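Uncharacterized protein (Parabacteroides distasonis, PDB 3LM3) is of unknown function but is probably a glycoside hydrolase or carbohydrate deacetylase. Local coordinates at residues A[24-29]-A[71-76]; A[284-289]-A[301-306]; A[364-369]-A[437-442]; A[382-387]-A[413-418]. One frame throughout, in Å; residues are numbered along the deposited sequence.

The four contacts fall into two pairs on opposite sides of the chain's centre. Contacts 1 and 2, with centres 11 Å apart, share a parallel sheet: strand 21-29 pairs with strand 73-76 in contact 1 and with strand 280-287, which carries one half of contact 2. Contacts 3 and 4, centres 13 Å apart, meet on the antiparallel sheet, where the Arg368-Asp386 salt bridge and the packing of Phe367 on Phe387 join them, so helix 434-443 and segment 413-418 both gather on neighbouring strands 367-374 and 383-389. Between the pairs the centres lie 33 to 37 Å apart. Contacts 1, 2 and 3 follow one another in sequence, whereas contact 4 is nested inside the loop that contact 3 closes.

Contact 1: A[24-29]-A[71-76]; sequences TLCIMI and RLTWGF
Ile27 and Trp74 sit side by side on one face of a parallel ladder, their side chains pointing the same way from strands 24-29 and 73-76. Followed outward, Ile27 starts with CB against CE3 and CZ3 of Trp74. Its CG2 branch then meets CZ3 of the same indole at 3.7 Å. The other branch, with CG1 anti to the carbonyl carbon (chi1 -62°), turns toward Leu72 of the other segment, where CG1 grazes CD2 of Leu72 and the terminal CD1 packs on that methyl at 3.6 Å. Ile27 CD1 still keeps within 4.0 Å of Trp74 CZ3. Leu72 CD2 also touches Leu25 CD2, and Leu72 CD1 lies over a face of the Trp74 ring. Further on, Ile29 places CB over the Phe76 ring, 4.1 Å from its centroid, a CH-pi contact.

The backbone ladder beneath is regular. Thr73 N bonds Leu25 O at 2.9 Å, Ile27 N bonds Thr73 O, Gly75 N bonds Ile27 O, and Ile29 N bonds Gly75 O at 2.8 Å. Just before the ladder, a water bridges Leu25 N and Arg71 O. Cys26, Met28 (a selenomethionine) and Thr73 point to the reverse face, where Gly75 has no side chain; a CB there would stand only 3.2 Å from Cys26 SG, a tight fit.

Main-chain bonds thus hold the register, while the apolar face of Ile27 and Trp74 is buried under helices 53-64 and 86-102 and the polar tips, Trp74 NE1 and Thr73 OG1, are satisfied by Asp104 and Glu105.

Contact 2: A[284-289]-A[301-306]; sequences NIWEAQ and DAMKMW
Trp286 reaches from strand 284-287 to helix 301-306, and its indole is met by three side chains of that helix. Met303, a selenomethionine, lies over one face: its CE is 3.8 Å from the centroid of the six-membered ring, and SE stands 4.3 Å from the same centroid, almost straight above it, a Met-aromatic contact. At the edge lies Ala302 C, 3.8 Å from CH2 of the indole. The same CH2 has Met303 N at 3.5 Å and Ala302 CB at 3.9 Å. Trp306 slides past in the opposite direction with its plane turned 13° from that of Trp286; the two ring systems are offset so far that they barely overlap, and the nearest atoms are NE1 of Trp286 and CZ3 of Trp306, 3.6 Å apart.

Asn284 meets Trp306 tip to tip, its ND2 3.5 Å above the indole plane and its amide turned 81° from the ring. The contact joins a strand of the parallel sheet to a helix that follows it; the segment axes of strand and helix stand at 161°, nearly antiparallel, as in alternating beta-alpha folds. An alanine in place of Trp286 would probably open a gap between sheet and helix, leaving the selenium and CE of Met303 without their aromatic surface.

Bends at chi2 and chi3 bring CE of Met303 over the indole, and helix 53-64 packs against the same residue through Leu59, Ala62 and Phe63. Asn284 ND2 donates to Val244 O. The indole of Trp306 is held in turn by Glu266, which accepts from NE1, and by Val262 and Met263 of helix 255-277.

Contact 3: A[364-369]-A[437-442]; sequences NKEFRL and QDLIRK
A salt bridge at the margin of an otherwise apolar contact joins Glu366 to Lys442: NZ meets OE1 at 2.9 Å, on the syn side of the carboxylate. The two side chains cross at about a right angle, and the lysine is extended throughout, carrying its ammonium group from the helix across to the turn. OE1 has a second partner, the hydroxyl of Tyr443, so one oxygen is gripped twice.

Next to the charges, Phe367 fills the space between strand and helix. Its CG sits between the backbone N and the carbonyl carbon (chi1 64°), which starts the ring toward the helix. There CD1 meets Leu439 CG at 3.6 Å, CE1 comes to 3.5 Å from Leu439 O, and CZ touches CA of Ile440 at 3.8 Å. Leu369, two residues along the strand, adds CD2 against Ile440 CD1 at 4.2 Å.

The turn before the strand is fixed by Asn364. Its OD1 accepts from Glu366 N, in the carbonyl plane, at 2.8 Å and from Phe367 N, well above that plane, at 3.0 Å. Its ND2 lies over a face of the Phe367 ring and is bonded to the hydroxyl of Tyr444.

Segment axes of strand and helix stand at 90°. The whole is a helix laid across an antiparallel sheet; the Asx turn at Asn364 lies in the hairpin connection between strands 357-363 and 367-374.

Contact 4: A[382-387]-A[413-418]; sequences AYVIDF and NKINQK
A classic beta bulge in strand 383-389, at Ile385 and Asp386 opposite Ala370, marks the point where the segment 413-418 joins the strand. Next to it Phe387 and Ile415 form a single antiparallel, hydrogen-bonded pair: Phe387 N donates to Ile415 O at 2.8 Å, and Ile415 N returns the bond to Phe387 O at 3.0 Å.

Asp386 adds a side-chain bond. Its CG is anti to the backbone N (chi1 -165°), and OD2 of the carboxylate accepts from Gln417 N at 2.9 Å on its anti side. The same oxygen is salt-bridged to Arg368, and OD1 is bonded to Thr388. An alanine in place of Asp386 would probably leave Gln417 N without this acceptor and the guanidinium of Arg368 without one of its charge partners.

Ile415 supplies the apolar part: its side chain and that of Val384 cross at about a right angle, CD1 of Ile415 4.0 Å from CG1 of Val384. Its other methyl, CG2, lies 3.5 Å from Ile385 O. Lys414 runs beside the Phe387 ring, CB at 3.9 Å from CD2, before its NZ turns to Asp436. Asn416 OD1 closes an Asx turn by accepting from Lys418 N at 2.9 Å.

The loop meets the edge strand 383-389 through one bridge; that strand pairs with strand 367-374 on its other side, while helix 434-443 packs on Phe387 through Asp436 and Ile440.

Contact 1: A[24-29]-A[71-76]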
# COMPACT_ATOMS: atom_id res chain seq x y z
N THR A 24 -1.64 -4.68 8.54
CA THR A 24 -2.98 -4.46 8.01
C THR A 24 -3.13 -5.27 6.73
O THR A 24 -2.48 -4.97 5.73
CB THR A 24 -3.27 -2.99 7.76
OG1 THR A 24 -2.32 -2.42 6.84
CG2 THR A 24 -3.24 -2.17 9.05
N LEU A 25 -3.99 -6.28 6.76
CA LEU A 25 -4.31 -7.10 5.60
C LEU A 25 -5.69 -6.75 5.08
O LEU A 25 -6.63 -6.52 5.84
CB LEU A 25 -4.35 -8.58 5.99
CG LEU A 25 -4.88 -9.56 4.93
CD1 LEU A 25 -3.98 -9.61 3.71
CD2 LEU A 25 -5.06 -10.97 5.55
N CYS A 26 -5.80 -6.71 3.77
CA CYS A 26 -7.08 -6.67 3.07
C CYS A 26 -7.20 -7.89 2.16
O CYS A 26 -6.24 -8.27 1.47
CB CYS A 26 -7.21 -5.42 2.23
SG CYS A 26 -8.60 -5.41 1.05
N ILE A 27 -8.36 -8.53 2.21
CA ILE A 27 -8.74 -9.57 1.24
C ILE A 27 -9.75 -8.97 0.27
O ILE A 27 -10.79 -8.42 0.73
CB ILE A 27 -9.30 -10.85 1.93
CG1 ILE A 27 -8.24 -11.49 2.81
CG2 ILE A 27 -9.79 -11.86 0.86
CD1 ILE A 27 -8.72 -12.65 3.60
N MSE A 28 -9.46 -9.03 -1.02
CA MSE A 28 -10.28 -8.43 -2.07
C MSE A 28 -11.24 -9.45 -2.67
O MSE A 28 -10.84 -10.59 -2.99
CB MSE A 28 -9.42 -7.86 -3.18
CG MSE A 28 -10.16 -7.22 -4.31
SE MSE A 28 -8.91 -6.63 -5.67
CE MSE A 28 -10.12 -5.46 -6.64
N ILE A 29 -12.49 -9.04 -2.81
CA ILE A 29 -13.55 -9.82 -3.45
C ILE A 29 -14.01 -9.07 -4.71
O ILE A 29 -14.29 -7.88 -4.67
CB ILE A 29 -14.76 -10.00 -2.53
CG1 ILE A 29 -14.37 -10.55 -1.15
CG2 ILE A 29 -15.83 -10.88 -3.21
CD1 ILE A 29 -13.70 -11.85 -1.15
N ARG A 71 -7.67 -9.13 12.96
CA ARG A 71 -8.77 -8.77 12.07
C ARG A 71 -8.20 -8.09 10.85
O ARG A 71 -7.03 -7.66 10.82
CB ARG A 71 -9.81 -7.90 12.77
CG ARG A 71 -9.25 -6.64 13.35
CD ARG A 71 -8.71 -6.88 14.77
NE ARG A 71 -8.43 -5.63 15.44
CZ ARG A 71 -7.84 -5.52 16.62
NH1 ARG A 71 -7.50 -6.61 17.30
NH2 ARG A 71 -7.60 -4.32 17.13
N LEU A 72 -9.02 -8.07 9.80
CA LEU A 72 -8.60 -7.63 8.48
C LEU A 72 -9.71 -6.83 7.81
O LEU A 72 -10.83 -6.74 8.30
CB LEU A 72 -8.18 -8.83 7.66
CG LEU A 72 -9.19 -9.94 7.38
CD1 LEU A 72 -10.28 -9.53 6.38
CD2 LEU A 72 -8.46 -11.24 6.92
N THR A 73 -9.39 -6.24 6.67
CA THR A 73 -10.32 -5.51 5.85
C THR A 73 -10.76 -6.35 4.68
O THR A 73 -9.92 -6.77 3.88
CB THR A 73 -9.67 -4.22 5.35
OG1 THR A 73 -9.28 -3.42 6.48
CG2 THR A 73 -10.58 -3.41 4.44
N TRP A 74 -12.06 -6.55 4.54
CA TRP A 74 -12.65 -7.14 3.34
C TRP A 74 -12.97 -6.01 2.39
O TRP A 74 -13.70 -5.08 2.75
CB TRP A 74 -13.93 -7.87 3.71
CG TRP A 74 -13.75 -9.03 4.63
CD1 TRP A 74 -13.96 -9.05 5.99
CD2 TRP A 74 -13.36 -10.38 4.28
NE1 TRP A 74 -13.73 -10.31 6.48
CE2 TRP A 74 -13.36 -11.14 5.45
CE3 TRP A 74 -13.00 -11.00 3.06
CZ2 TRP A 74 -13.03 -12.50 5.47
CZ3 TRP A 74 -12.69 -12.35 3.07
CH2 TRP A 74 -12.70 -13.09 4.26
N GLY A 75 -12.45 -6.07 1.19
CA GLY A 75 -12.70 -5.05 0.21
C GLY A 75 -13.42 -5.61 -1.00
O GLY A 75 -12.94 -6.58 -1.61
N PHE A 76 -14.56 -5.02 -1.37
CA PHE A 76 -15.39 -5.51 -2.47
C PHE A 76 -15.43 -4.51 -3.62
O PHE A 76 -15.63 -3.31 -3.40
CB PHE A 76 -16.85 -5.64 -2.02
CG PHE A 76 -17.13 -6.80 -1.08
CD1 PHE A 76 -16.77 -6.77 0.25
CD2 PHE A 76 -17.81 -7.90 -1.55
CE1 PHE A 76 -17.07 -7.86 1.09
CE2 PHE A 76 -18.09 -8.99 -0.72
CZ PHE A 76 -17.72 -8.96 0.57
O HOH W 1 -4.51 -7.48 9.43

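Contact 2: A[284-289]-A[301-306]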
# COMPACT_ATOMS: atom_id res chain seq x y z
N ASN A 284 -0.63 -5.32 3.47
CA ASN A 284 -0.68 -6.38 2.45
C ASN A 284 -2.10 -6.55 1.96
O ASN A 284 -3.06 -6.25 2.66
CB ASN A 284 -0.14 -7.69 3.03
CG ASN A 284 0.55 -8.58 2.00
OD1 ASN A 284 0.54 -8.32 0.80
ND2 ASN A 284 1.20 -9.65 2.52
N ILE A 285 -2.21 -6.97 0.71
CA ILE A 285 -3.49 -7.21 0.03
C ILE A 285 -3.39 -8.57 -0.64
O ILE A 285 -2.48 -8.79 -1.44
CB ILE A 285 -3.86 -6.12 -0.97
CG1 ILE A 285 -4.01 -4.77 -0.27
CG2 ILE A 285 -5.16 -6.51 -1.74
CD1 ILE A 285 -4.11 -3.55 -1.21
N TRP A 286 -4.28 -9.48 -0.30
CA TRP A 286 -4.40 -10.81 -0.90
C TRP A 286 -5.75 -10.91 -1.58
O TRP A 286 -6.80 -10.77 -0.94
CB TRP A 286 -4.32 -11.91 0.14
CG TRP A 286 -2.98 -12.13 0.80
CD1 TRP A 286 -2.13 -11.15 1.28
CD2 TRP A 286 -2.32 -13.37 1.04
NE1 TRP A 286 -1.01 -11.74 1.81
CE2 TRP A 286 -1.09 -13.09 1.66
CE3 TRP A 286 -2.61 -14.71 0.73
CZ2 TRP A 286 -0.21 -14.09 2.04
CZ3 TRP A 286 -1.73 -15.68 1.13
CH2 TRP A 286 -0.55 -15.38 1.75
N GLU A 287 -5.77 -11.20 -2.86
CA GLU A 287 -7.03 -11.37 -3.55
C GLU A 287 -7.58 -12.77 -3.29
O GLU A 287 -6.85 -13.76 -3.39
CB GLU A 287 -6.83 -11.17 -5.04
CG GLU A 287 -6.35 -9.78 -5.45
CD GLU A 287 -4.87 -9.51 -5.24
OE1 GLU A 287 -4.05 -10.43 -4.98
OE2 GLU A 287 -4.47 -8.34 -5.43
N ALA A 288 -8.86 -12.82 -2.92
CA ALA A 288 -9.52 -14.10 -2.62
C ALA A 288 -9.38 -15.09 -3.78
O ALA A 288 -9.26 -16.29 -3.56
CB ALA A 288 -10.96 -13.88 -2.29
N GLN A 289 -9.42 -14.59 -5.00
CA GLN A 289 -9.35 -15.45 -6.18
C GLN A 289 -8.05 -16.24 -6.28
O GLN A 289 -7.96 -17.18 -7.09
CB GLN A 289 -9.63 -14.68 -7.47
CG GLN A 289 -8.70 -13.51 -7.81
CD GLN A 289 -7.32 -13.91 -8.27
OE1 GLN A 289 -6.37 -13.84 -7.53
NE2 GLN A 289 -7.21 -14.36 -9.54
N ASP A 301 -1.66 -22.39 2.98
CA ASP A 301 -0.38 -22.64 3.65
C ASP A 301 0.49 -21.38 3.68
O ASP A 301 1.13 -21.09 4.67
CB ASP A 301 0.41 -23.78 2.98
CG ASP A 301 -0.14 -25.16 3.30
OD1 ASP A 301 -1.01 -25.31 4.18
OD2 ASP A 301 0.32 -26.10 2.60
N ALA A 302 0.51 -20.63 2.59
CA ALA A 302 1.27 -19.40 2.55
C ALA A 302 0.75 -18.39 3.58
O ALA A 302 1.53 -17.73 4.29
CB ALA A 302 1.22 -18.79 1.13
N MSE A 303 -0.58 -18.27 3.67
CA MSE A 303 -1.17 -17.34 4.64
C MSE A 303 -0.81 -17.75 6.06
O MSE A 303 -0.42 -16.91 6.86
CB MSE A 303 -2.69 -17.36 4.47
CG MSE A 303 -3.46 -16.53 5.49
SE MSE A 303 -3.18 -14.60 5.34
CE MSE A 303 -4.37 -14.26 3.84
N LYS A 304 -0.96 -19.03 6.38
CA LYS A 304 -0.61 -19.54 7.70
C LYS A 304 0.87 -19.27 8.01
O LYS A 304 1.22 -18.88 9.13
CB LYS A 304 -0.89 -21.06 7.80
CG LYS A 304 -2.36 -21.45 7.73
CD LYS A 304 -2.53 -22.99 7.73
CE LYS A 304 -4.01 -23.40 7.56
NZ LYS A 304 -4.16 -24.88 7.44
N MSE A 305 1.73 -19.50 7.03
CA MSE A 305 3.15 -19.33 7.22
C MSE A 305 3.50 -17.86 7.53
O MSE A 305 4.26 -17.54 8.46
CB MSE A 305 3.87 -19.80 5.95
CG MSE A 305 5.27 -20.16 6.17
SE MSE A 305 6.05 -20.88 4.57
CE MSE A 305 5.57 -22.75 4.85
N TRP A 306 2.91 -16.97 6.73
CA TRP A 306 3.11 -15.56 6.88
C TRP A 306 2.71 -15.09 8.28
O TRP A 306 3.50 -14.44 8.99
CB TRP A 306 2.32 -14.80 5.80
CG TRP A 306 2.37 -13.29 5.99
CD1 TRP A 306 3.46 -12.51 6.34
CD2 TRP A 306 1.28 -12.39 5.81
NE1 TRP A 306 3.09 -11.20 6.39
CE2 TRP A 306 1.75 -11.09 6.09
CE3 TRP A 306 -0.07 -12.58 5.48
CZ2 TRP A 306 0.93 -9.97 6.01
CZ3 TRP A 306 -0.88 -11.46 5.41
CH2 TRP A 306 -0.39 -10.18 5.70

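Contact 3: A[364-369]-A[437-442]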
# COMPACT_ATOMS: atom_id res chain seq x y z
N ASN A 364 9.88 13.17 4.67
CA ASN A 364 9.31 14.20 5.54
C ASN A 364 8.30 15.04 4.72
O ASN A 364 8.06 14.77 3.55
CB ASN A 364 10.43 15.04 6.17
CG ASN A 364 11.25 15.75 5.13
OD1 ASN A 364 10.78 16.63 4.43
ND2 ASN A 364 12.52 15.31 4.99
N LYS A 365 7.70 16.05 5.35
CA LYS A 365 6.67 16.85 4.68
C LYS A 365 7.18 17.49 3.39
O LYS A 365 6.43 17.70 2.46
CB LYS A 365 6.17 17.94 5.64
CG LYS A 365 5.11 18.85 5.05
CD LYS A 365 4.65 19.90 6.04
CE LYS A 365 5.53 21.10 6.02
NZ LYS A 365 5.06 22.22 6.95
N GLU A 366 8.46 17.86 3.38
CA GLU A 366 8.99 18.67 2.29
C GLU A 366 9.72 17.91 1.19
O GLU A 366 9.86 18.45 0.11
CB GLU A 366 9.83 19.81 2.84
CG GLU A 366 8.95 20.88 3.50
CD GLU A 366 9.74 22.10 3.95
OE1 GLU A 366 10.52 21.98 4.91
OE2 GLU A 366 9.56 23.16 3.32
N PHE A 367 10.18 16.68 1.46
CA PHE A 367 10.81 15.86 0.43
C PHE A 367 10.94 14.41 0.87
O PHE A 367 10.85 14.10 2.07
CB PHE A 367 12.19 16.40 0.03
CG PHE A 367 13.22 16.37 1.13
CD1 PHE A 367 13.38 17.45 1.99
CD2 PHE A 367 14.06 15.27 1.30
CE1 PHE A 367 14.36 17.43 2.99
CE2 PHE A 367 15.02 15.24 2.32
CZ PHE A 367 15.16 16.33 3.16
N ARG A 368 11.18 13.56 -0.11
CA ARG A 368 11.79 12.26 0.17
C ARG A 368 13.14 12.18 -0.50
O ARG A 368 13.39 12.84 -1.52
CB ARG A 368 10.88 11.09 -0.24
CG ARG A 368 10.71 10.91 -1.74
CD ARG A 368 9.90 9.70 -2.13
NE ARG A 368 10.22 9.29 -3.49
CZ ARG A 368 9.65 8.30 -4.14
NH1 ARG A 368 8.61 7.65 -3.64
NH2 ARG A 368 10.12 7.94 -5.32
N LEU A 369 13.99 11.34 0.06
CA LEU A 369 15.36 11.17 -0.36
C LEU A 369 15.78 9.72 -0.15
O LEU A 369 15.60 9.20 0.93
CB LEU A 369 16.29 12.07 0.46
CG LEU A 369 17.81 11.91 0.31
CD1 LEU A 369 18.29 12.45 -1.05
CD2 LEU A 369 18.54 12.68 1.44
N GLN A 437 20.59 20.91 -1.44
CA GLN A 437 21.40 20.68 -0.25
C GLN A 437 20.84 21.42 0.98
O GLN A 437 20.90 20.89 2.10
CB GLN A 437 22.86 21.13 -0.48
CG GLN A 437 23.62 20.24 -1.46
CD GLN A 437 25.08 20.60 -1.59
OE1 GLN A 437 25.74 20.92 -0.60
NE2 GLN A 437 25.59 20.53 -2.82
N ASP A 438 20.42 22.66 0.79
CA ASP A 438 19.97 23.47 1.94
C ASP A 438 18.72 22.86 2.57
O ASP A 438 18.63 22.77 3.81
CB ASP A 438 19.66 24.90 1.53
CG ASP A 438 20.91 25.72 1.24
OD1 ASP A 438 21.99 25.44 1.84
OD2 ASP A 438 20.76 26.63 0.42
N LEU A 439 17.81 22.42 1.71
CA LEU A 439 16.57 21.72 2.15
C LEU A 439 16.90 20.43 2.87
O LEU A 439 16.37 20.17 3.96
CB LEU A 439 15.64 21.46 0.97
CG LEU A 439 14.26 20.84 1.29
CD1 LEU A 439 13.50 21.79 2.22
CD2 LEU A 439 13.43 20.56 0.05
N ILE A 440 17.81 19.63 2.31
CA ILE A 440 18.29 18.46 3.00
C ILE A 440 18.91 18.78 4.37
O ILE A 440 18.60 18.12 5.35
CB ILE A 440 19.25 17.62 2.11
CG1 ILE A 440 18.49 17.09 0.89
CG2 ILE A 440 19.87 16.47 2.86
CD1 ILE A 440 19.38 16.50 -0.17
N ARG A 441 19.80 19.78 4.40
CA ARG A 441 20.52 20.13 5.63
C ARG A 441 19.57 20.57 6.76
O ARG A 441 19.85 20.27 7.93
CB ARG A 441 21.57 21.22 5.38
CG ARG A 441 22.51 21.45 6.58
CD ARG A 441 23.45 22.63 6.37
NE ARG A 441 24.41 22.37 5.30
CZ ARG A 441 25.58 21.75 5.46
NH1 ARG A 441 25.96 21.33 6.67
NH2 ARG A 441 26.37 21.56 4.42
N LYS A 442 18.48 21.23 6.39
CA LYS A 442 17.40 21.64 7.31
C LYS A 442 16.85 20.47 8.11
O LYS A 442 16.51 20.63 9.29
CB LYS A 442 16.26 22.26 6.50
CG LYS A 442 15.00 22.64 7.29
CD LYS A 442 13.99 23.31 6.37
CE LYS A 442 12.63 23.52 7.05
NZ LYS A 442 11.72 24.30 6.16

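Contact 4: A[382-387]-A[413-418]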
# COMPACT_ATOMS: atom_id res chain seq x y z
N ALA A 382 27.79 6.55 -0.79
CA ALA A 382 26.37 6.48 -1.10
C ALA A 382 26.05 7.53 -2.17
O ALA A 382 26.65 8.61 -2.22
CB ALA A 382 25.53 6.71 0.14
N TYR A 383 25.15 7.15 -3.07
CA TYR A 383 24.64 8.00 -4.12
C TYR A 383 23.17 8.29 -3.91
O TYR A 383 22.40 7.43 -3.52
CB TYR A 383 24.81 7.32 -5.48
CG TYR A 383 26.25 7.21 -5.90
CD1 TYR A 383 27.07 6.21 -5.39
CD2 TYR A 383 26.79 8.13 -6.77
CE1 TYR A 383 28.41 6.14 -5.76
CE2 TYR A 383 28.14 8.07 -7.15
CZ TYR A 383 28.93 7.06 -6.64
OH TYR A 383 30.28 6.99 -7.01
N VAL A 384 22.77 9.51 -4.25
CA VAL A 384 21.38 9.87 -4.30
C VAL A 384 20.75 9.18 -5.50
O VAL A 384 21.14 9.41 -6.64
CB VAL A 384 21.19 11.40 -4.46
CG1 VAL A 384 19.69 11.78 -4.56
CG2 VAL A 384 21.82 12.18 -3.31
N ILE A 385 19.74 8.34 -5.24
CA ILE A 385 18.96 7.72 -6.31
C ILE A 385 17.54 8.28 -6.42
O ILE A 385 16.84 8.01 -7.40
CB ILE A 385 18.92 6.17 -6.23
CG1 ILE A 385 18.15 5.67 -5.01
CG2 ILE A 385 20.35 5.62 -6.26
CD1 ILE A 385 17.76 4.17 -5.13
N ASP A 386 17.10 9.03 -5.41
CA ASP A 386 15.79 9.69 -5.46
C ASP A 386 15.89 10.95 -4.62
O ASP A 386 16.36 10.92 -3.48
CB ASP A 386 14.67 8.78 -4.91
CG ASP A 386 13.29 9.27 -5.26
OD1 ASP A 386 12.80 10.17 -4.53
OD2 ASP A 386 12.70 8.70 -6.23
N PHE A 387 15.43 12.07 -5.17
CA PHE A 387 15.20 13.28 -4.41
C PHE A 387 13.98 13.92 -5.03
O PHE A 387 14.03 14.40 -6.18
CB PHE A 387 16.41 14.22 -4.46
CG PHE A 387 16.20 15.49 -3.68
CD1 PHE A 387 15.98 15.44 -2.30
CD2 PHE A 387 16.23 16.71 -4.31
CE1 PHE A 387 15.76 16.61 -1.59
CE2 PHE A 387 16.02 17.89 -3.59
CZ PHE A 387 15.80 17.83 -2.23
N ASN A 413 10.22 15.10 -9.85
CA ASN A 413 10.85 16.36 -10.20
C ASN A 413 12.36 16.16 -10.30
O ASN A 413 12.82 15.78 -11.37
CB ASN A 413 10.39 17.53 -9.30
CG ASN A 413 10.32 17.17 -7.82
OD1 ASN A 413 11.33 16.90 -7.19
ND2 ASN A 413 9.12 17.27 -7.26
N LYS A 414 13.13 16.29 -9.22
CA LYS A 414 14.60 16.35 -9.37
C LYS A 414 15.25 15.02 -9.81
O LYS A 414 15.83 14.93 -10.90
CB LYS A 414 15.26 16.88 -8.09
CG LYS A 414 14.74 18.26 -7.62
CD LYS A 414 14.70 19.29 -8.77
CE LYS A 414 14.68 20.77 -8.27
NZ LYS A 414 16.03 21.28 -7.85
N ILE A 415 15.18 14.00 -8.97
CA ILE A 415 15.75 12.69 -9.24
C ILE A 415 14.73 11.63 -8.79
O ILE A 415 14.26 11.68 -7.65
CB ILE A 415 17.09 12.47 -8.47
CG1 ILE A 415 18.11 13.57 -8.86
CG2 ILE A 415 17.70 11.09 -8.73
CD1 ILE A 415 19.46 13.45 -8.17
N ASN A 416 14.45 10.67 -9.67
CA ASN A 416 13.50 9.60 -9.35
C ASN A 416 14.16 8.23 -9.49
O ASN A 416 14.85 7.97 -10.47
CB ASN A 416 12.26 9.71 -10.23
CG ASN A 416 11.39 8.48 -10.13
OD1 ASN A 416 11.58 7.54 -10.91
ND2 ASN A 416 10.50 8.44 -9.13
N GLN A 417 13.88 7.34 -8.52
CA GLN A 417 14.55 6.03 -8.42
C GLN A 417 14.41 5.14 -9.64
O GLN A 417 15.28 4.31 -9.86
CB GLN A 417 14.05 5.29 -7.19
CG GLN A 417 12.58 4.87 -7.26
CD GLN A 417 12.08 4.23 -5.97
OE1 GLN A 417 12.86 3.61 -5.25
NE2 GLN A 417 10.77 4.35 -5.70
N LYS A 418 13.34 5.28 -10.42
CA LYS A 418 13.16 4.41 -11.57
C LYS A 418 14.21 4.67 -12.65
O LYS A 418 14.42 3.82 -13.53
CB LYS A 418 11.74 4.54 -12.13
CG LYS A 418 10.63 4.35 -11.11
CD LYS A 418 10.57 2.92 -10.53
CE LYS A 418 9.58 2.85 -9.42
NZ LYS A 418 9.39 1.43 -8.92